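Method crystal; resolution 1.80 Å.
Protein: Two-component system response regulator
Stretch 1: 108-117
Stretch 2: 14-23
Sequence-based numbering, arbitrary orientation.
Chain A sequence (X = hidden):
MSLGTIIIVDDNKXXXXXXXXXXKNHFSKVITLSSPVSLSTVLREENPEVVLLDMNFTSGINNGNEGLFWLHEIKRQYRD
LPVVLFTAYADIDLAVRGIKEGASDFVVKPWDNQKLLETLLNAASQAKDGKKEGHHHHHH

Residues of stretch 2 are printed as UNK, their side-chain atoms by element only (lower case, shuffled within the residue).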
# COMPACT_ATOMS: atom_id res chain seq x y z
N VAL A 108 0.37 9.84 -5.03
CA VAL A 108 1.56 10.13 -5.85
C VAL A 108 2.70 10.56 -4.93
O VAL A 108 2.44 11.16 -3.90
CB VAL A 108 1.25 11.21 -6.89
CG1 VAL A 108 2.49 11.54 -7.68
CG2 VAL A 108 0.17 10.72 -7.87
N LYS A 109 3.93 10.22 -5.29
CA LYS A 109 5.13 10.72 -4.60
C LYS A 109 5.77 11.80 -5.51
O LYS A 109 5.78 11.63 -6.72
CB LYS A 109 6.16 9.63 -4.44
CG LYS A 109 5.73 8.34 -3.79
CD LYS A 109 6.81 7.28 -4.08
CE LYS A 109 6.77 6.14 -3.05
NZ LYS A 109 7.77 5.02 -3.27
N PRO A 110 6.31 12.89 -4.94
CA PRO A 110 6.30 13.23 -3.52
C PRO A 110 4.87 13.48 -3.07
O PRO A 110 4.08 14.11 -3.80
CB PRO A 110 7.15 14.51 -3.44
CG PRO A 110 7.04 15.11 -4.82
CD PRO A 110 6.97 13.94 -5.75
N TRP A 111 4.53 12.96 -1.90
CA TRP A 111 3.17 13.04 -1.38
C TRP A 111 2.93 14.27 -0.51
O TRP A 111 3.86 14.98 -0.10
CB TRP A 111 2.85 11.75 -0.59
CG TRP A 111 3.68 11.57 0.63
CD1 TRP A 111 3.35 11.95 1.89
CD2 TRP A 111 4.98 10.94 0.72
NE1 TRP A 111 4.37 11.63 2.77
CE2 TRP A 111 5.37 10.99 2.08
CE3 TRP A 111 5.85 10.35 -0.21
CZ2 TRP A 111 6.60 10.49 2.54
CZ3 TRP A 111 7.07 9.83 0.25
CH2 TRP A 111 7.44 9.91 1.61
N ASP A 112 1.65 14.53 -0.25
CA ASP A 112 1.24 15.48 0.75
C ASP A 112 0.89 14.66 1.97
O ASP A 112 0.19 13.63 1.85
CB ASP A 112 0.05 16.33 0.25
CG ASP A 112 -0.56 17.16 1.36
OD1 ASP A 112 -0.10 18.32 1.57
OD2 ASP A 112 -1.45 16.64 2.07
N ASN A 113 1.40 15.04 3.14
CA ASN A 113 1.25 14.21 4.34
C ASN A 113 -0.20 13.96 4.73
O ASN A 113 -0.60 12.83 5.02
CB ASN A 113 2.00 14.81 5.54
CG ASN A 113 3.50 14.74 5.40
OD1 ASN A 113 4.01 13.97 4.59
ND2 ASN A 113 4.22 15.53 6.20
N GLN A 114 -1.00 15.03 4.72
CA GLN A 114 -2.42 14.86 5.08
C GLN A 114 -3.21 14.07 4.04
O GLN A 114 -4.02 13.24 4.43
CB GLN A 114 -3.10 16.19 5.44
CG GLN A 114 -4.41 16.02 6.24
CD GLN A 114 -4.23 15.52 7.70
OE1 GLN A 114 -3.10 15.39 8.21
NE2 GLN A 114 -5.35 15.24 8.38
N LYS A 115 -2.96 14.31 2.76
CA LYS A 115 -3.57 13.53 1.68
C LYS A 115 -3.22 12.03 1.77
O LYS A 115 -4.08 11.17 1.55
CB LYS A 115 -3.15 14.07 0.31
CG LYS A 115 -4.13 13.78 -0.81
CD LYS A 115 -3.70 14.42 -2.16
CE LYS A 115 -4.80 14.28 -3.21
NZ LYS A 115 -4.46 14.89 -4.55
N LEU A 116 -1.97 11.72 2.10
CA LEU A 116 -1.56 10.32 2.23
C LEU A 116 -2.38 9.66 3.32
O LEU A 116 -2.95 8.59 3.10
CB LEU A 116 -0.05 10.22 2.55
CG LEU A 116 0.49 8.86 2.95
CD1 LEU A 116 0.37 7.83 1.83
CD2 LEU A 116 1.94 8.96 3.41
N LEU A 117 -2.46 10.30 4.48
CA LEU A 117 -3.20 9.71 5.60
C LEU A 117 -4.65 9.52 5.22
O LEU A 117 -5.24 8.45 5.46
CB LEU A 117 -3.07 10.58 6.86
CG LEU A 117 -3.89 10.15 8.09
CD1 LEU A 117 -3.60 8.70 8.55
CD2 LEU A 117 -3.64 11.17 9.21
N UNK A 14 13.91 4.60 3.13
CA UNK A 14 13.61 5.95 3.65
C UNK A 14 12.13 6.25 3.59
O UNK A 14 11.58 6.94 4.45
N UNK A 15 11.48 5.72 2.55
CA UNK A 15 10.02 5.92 2.40
C UNK A 15 9.35 5.19 3.55
O UNK A 15 8.47 5.74 4.23
c UNK A 15 9.54 5.45 1.01
c UNK A 15 8.00 5.30 0.95
c UNK A 15 10.04 6.40 -0.08
N UNK A 16 9.81 3.96 3.82
CA UNK A 16 9.29 3.19 4.95
C UNK A 16 9.47 3.91 6.28
O UNK A 16 8.54 4.01 7.08
c UNK A 16 9.97 1.82 5.01
c UNK A 16 9.72 0.94 3.78
c UNK A 16 10.45 -0.38 3.99
c UNK A 16 8.18 0.74 3.61
N UNK A 17 10.67 4.44 6.52
CA UNK A 17 10.92 5.25 7.71
C UNK A 17 9.93 6.41 7.81
O UNK A 17 9.32 6.62 8.86
o UNK A 17 13.29 4.63 7.78
c UNK A 17 12.70 6.67 8.92
c UNK A 17 12.40 5.75 7.73
N UNK A 18 9.75 7.15 6.71
CA UNK A 18 8.88 8.33 6.73
C UNK A 18 7.43 7.94 6.95
O UNK A 18 6.72 8.56 7.71
c UNK A 18 9.01 9.12 5.44
N UNK A 19 6.97 6.91 6.26
CA UNK A 19 5.54 6.61 6.30
C UNK A 19 5.18 6.04 7.67
O UNK A 19 4.10 6.35 8.21
c UNK A 19 5.34 6.41 3.81
c UNK A 19 3.68 5.24 5.27
c UNK A 19 5.14 5.68 5.13
N UNK A 20 6.09 5.23 8.22
CA UNK A 20 5.91 4.64 9.56
C UNK A 20 5.71 5.78 10.54
O UNK A 20 4.74 5.80 11.32
c UNK A 20 6.70 2.02 11.73
n UNK A 20 5.78 2.04 12.69
c UNK A 20 7.31 3.38 11.37
o UNK A 20 7.08 0.97 11.17
c UNK A 20 7.12 3.77 9.90
N UNK A 21 6.60 6.77 10.48
CA UNK A 21 6.50 7.93 11.35
C UNK A 21 5.17 8.66 11.18
O UNK A 21 4.56 9.10 12.16
c UNK A 21 9.04 10.91 11.69
c UNK A 21 7.52 9.98 13.44
c UNK A 21 7.69 8.88 11.14
c UNK A 21 7.71 10.19 11.95
N UNK A 22 4.70 8.79 9.94
CA UNK A 22 3.48 9.51 9.67
C UNK A 22 2.24 8.75 10.14
O UNK A 22 1.25 9.37 10.53
c UNK A 22 4.45 10.72 6.05
c UNK A 22 4.13 12.25 8.08
c UNK A 22 4.38 10.81 7.59
c UNK A 22 3.35 9.83 8.17
N UNK A 23 2.28 7.41 10.09
CA UNK A 23 1.05 6.63 10.30
C UNK A 23 0.94 5.97 11.66
O UNK A 23 -0.16 5.52 12.02
c UNK A 23 0.90 5.57 9.19
c UNK A 23 0.76 4.90 6.76
c UNK A 23 0.89 6.09 7.74
c UNK A 23 -0.21 7.13 7.45

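Position 14 has backbone atoms and nothing beyond CA. It lies far from the other stretch. This is Gly14, and its O accepts a hydrogen bond from N of position 18 at 2.9 Å.

Position 15 carries three carbons. One is bonded to CA and bears the other two, so the branch is at CB. CB points toward stretch 1, and one branch carbon lies 4.2 Å from Lys109 NZ. The three-carbon fork identifies Val15, with chi1 in t. Lys109 NZ is hydrogen-bonded elsewhere in the structure, and it lies 4.2 Å from Val15 CG2.

Position 16 carries four carbons, forked at the second. No atom comes near stretch 1, and the side chain is buried against other parts of the protein. This is Leu16, rotamer m, t.

Position 17 has one carbon bearing an oxygen and a carbon. It too is out of reach of stretch 1. A branched CB with one oxygen means Thr17.

Position 18 has a single side-chain carbon, CB. It points toward stretch 1 and sits 4.0 Å from Trp111 CZ2, at the edge of the indole. This is Ala18. Its short side chain meets the ring edge directly.

Position 19 again shows three carbons branched at CB. CB points sideways. One branch carbon is 4.3 Å from Leu116 CD2 and 4.5 Å from Trp111 CZ2. This is Val19, chi1 in t, and the carbon is CG2. It touches both the tryptophan and the helix that follows it.

Position 20 has three carbons in a row, the third bearing one oxygen and one nitrogen. That is a carboxamide on a two-carbon spacer. It does not reach stretch 1. This is Gln20.

Position 21 has four carbons, forked at the second, and no partner in stretch 1. This is Leu21, rotamer t, p. It is exposed and touches a crystal neighbour.

Position 22 has the same four-carbon fork, but CB points toward stretch 1. One terminal carbon lies 3.4 Å from Trp111 NE1, 3.6 Å from Asn113 OD1 and 4.0 Å from Leu116 CD2. This is Leu22, rotamer m, t, and the carbon is CD1. It meets the indole at its edge, beside the weak hydrogen bond from Trp111 NE1 to Asn113 OD1 (3.0 Å).

Position 23 has four carbons, forked at the second, the fourth such side chain in the stretch. CB points sideways, but the end of the side chain comes nearer, with one terminal carbon 3.9 Å from Leu117 CD1. This is Leu23, rotamer m, t, and the carbon is CD2.

The contact is mainly apolar, with no hydrogen bond between the stretches. Leu22 has the largest covered area on its helix, and Trp111 the largest on stretch 1. The helix beginning at Asn113 crosses the other at 75°. Asp112 caps it, its OD2 accepting from Lys115 N at 2.9 Å. Leu116 and Leu117 extend the contact from the tryptophan to Leu23. Together the two stretches bury 411 Å².

Stretch 2 (14-23) GVLTAVQLLL
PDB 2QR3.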